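Local coordinates for putative PLP-dependent aminotransferase (PDB 3JU7) that probably acts as a pyridoxal-phosphate-dependent aminotransferase of the DegT/DnrJ/EryC1/StrS family, transferring amino groups between substrates, at the interface of chains A and B. Sequence-based numbering; all coordinates share one arbitrary frame. Chains: chain A/B, Putative PLP-dependent aminotransferase.

The interface of chains A and B. Residues chain A 32-33, 232, 234; chain B 188, 196-197.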
loop_
_atom_site.group_PDB
_atom_site.type_symbol
_atom_site.label_atom_id
_atom_site.label_comp_id
_atom_site.label_asym_id
_atom_site.label_seq_id
_atom_site.Cartn_x
_atom_site.Cartn_y
_atom_site.Cartn_z
ATOM N N THR A 32 11.440 1.670 -8.658
ATOM C CA THR A 32 10.017 1.866 -8.423
ATOM C C THR A 32 9.503 3.132 -9.128
ATOM O O THR A 32 10.184 3.674 -10.002
ATOM C CB THR A 32 9.719 1.937 -6.878
ATOM O OG1 THR A 32 8.287 2.017 -6.652
ATOM C CG2 THR A 32 10.501 3.102 -6.252
ATOM N N ASN A 33 8.295 3.569 -8.777
ATOM C CA ASN A 33 7.684 4.779 -9.339
ATOM C C ASN A 33 7.466 4.697 -10.865
ATOM O O ASN A 33 8.019 5.487 -11.638
ATOM C CB ASN A 33 8.490 6.037 -8.925
ATOM C CG ASN A 33 8.381 6.334 -7.406
ATOM O OD1 ASN A 33 8.252 5.417 -6.574
ATOM N ND2 ASN A 33 8.427 7.618 -7.050
ATOM N N ASN A 232 0.438 6.716 -1.420
ATOM C CA ASN A 232 1.403 5.843 -2.117
ATOM C C ASN A 232 0.822 4.474 -2.280
ATOM O O ASN A 232 0.621 3.775 -1.264
ATOM C CB ASN A 232 2.677 5.663 -1.303
ATOM C CG ASN A 232 3.787 4.926 -2.067
ATOM O OD1 ASN A 232 3.599 4.477 -3.217
ATOM N ND2 ASN A 232 4.991 4.858 -1.438
ATOM N N LYS A 234 2.168 2.734 -5.193
ATOM C CA LYS A 234 3.075 2.324 -6.254
ATOM C C LYS A 234 3.595 0.901 -6.031
ATOM O O LYS A 234 3.994 0.534 -4.939
ATOM C CB LYS A 234 4.265 3.306 -6.380
ATOM C CG LYS A 234 3.818 4.742 -6.668
ATOM C CD LYS A 234 4.897 5.773 -6.643
ATOM C CE LYS A 234 5.247 6.302 -5.271
ATOM N NZ LYS A 234 6.043 5.421 -4.470
ATOM N N HIS B 188 11.857 3.307 0.909
ATOM C CA HIS B 188 11.758 3.622 -0.525
ATOM C C HIS B 188 13.166 3.640 -1.153
ATOM O O HIS B 188 14.133 4.052 -0.514
ATOM C CB HIS B 188 11.008 4.950 -0.749
ATOM C CG HIS B 188 10.706 5.241 -2.192
ATOM N ND1 HIS B 188 11.561 5.959 -2.996
ATOM C CD2 HIS B 188 9.640 4.925 -2.968
ATOM C CE1 HIS B 188 11.046 6.055 -4.212
ATOM N NE2 HIS B 188 9.886 5.429 -4.225
ATOM N N GLY B 196 13.461 -0.408 -2.614
ATOM C CA GLY B 196 12.421 -0.405 -3.665
ATOM C C GLY B 196 11.192 0.281 -3.093
ATOM O O GLY B 196 11.102 1.518 -3.124
ATOM N N GLU B 197 10.240 -0.505 -2.593
ATOM C CA GLU B 197 9.132 0.021 -1.762
ATOM C C GLU B 197 9.086 -0.715 -0.425
ATOM O O GLU B 197 9.198 -1.935 -0.364
ATOM C CB GLU B 197 7.753 -0.095 -2.427
ATOM C CG GLU B 197 7.555 0.723 -3.724
ATOM C CD GLU B 197 7.219 2.194 -3.480
ATOM O OE1 GLU B 197 6.710 2.591 -2.401
ATOM O OE2 GLU B 197 7.489 2.969 -4.399
HETATM O O HOH W 1 4.367 0.946 -2.304
#
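The carboxylate of B:Glu197 reaches across the subunit boundary into a ring of polar groups on chain A. Its chain bends at chi2 (-81°), which carries the two oxygens between A:Thr32 on one side and A:Lys234 and A:Asn232 on the other. The hydroxyl OG1 of A:Thr32 donates to the anti lone pair of B:Glu197 OE2 at 2.6 Å, and the side-chain amine NZ of A:Lys234 meets B:Glu197 OE2 on the syn side at 2.8 Å in a salt bridge. B:Glu197 OE1 accepts the amide ND2 of A:Asn232 at 3.0 Å, also on the syn side, with the amide turned nearly perpendicular to the carboxylate. A water links OE1 to the backbone O of A:Lys234. Gripped at both oxygens, the carboxylate is probably held against rotation, and its donors probably favour the charged form.

A:Lys234 suits this place because its long chain, bent at chi3 and chi4, can bring NZ to B:Glu197 OE2 and to the OD1 atoms of A:Asn33 and A:Asn232. Asparagine suits both positions because its amide oxygen can take donors from both faces. The backbone N of A:Lys234 reaches A:Asn232 OD1 from the face opposite to NZ, which probably helps to turn ND2 towards B:Glu197.

B:His188 NE2 donates to A:Asn33 OD1 at 2.9 Å, in the imidazole plane and almost straight (171° at H), but above the amide plane, on the face opposite A:Lys234 NZ. Histidine offers this in-plane N-H beside a ring carbon: the methyl CG2 of A:Thr32 lies 3.6 Å from B:His188 CE1, so threonine serves both polar and apolar neighbours.

All these residues lie in loops: A:Thr32 and A:Asn33 between helices 19-28 and 36-48, A:Asn232 and A:Lys234 just before helix 237-248, and B:His188 and B:Glu197 between strands 182-186 and 199-203, near B:Lys191, the predicted cofactor-binding lysine. The two-fold axis repeats the contact with the chains exchanged.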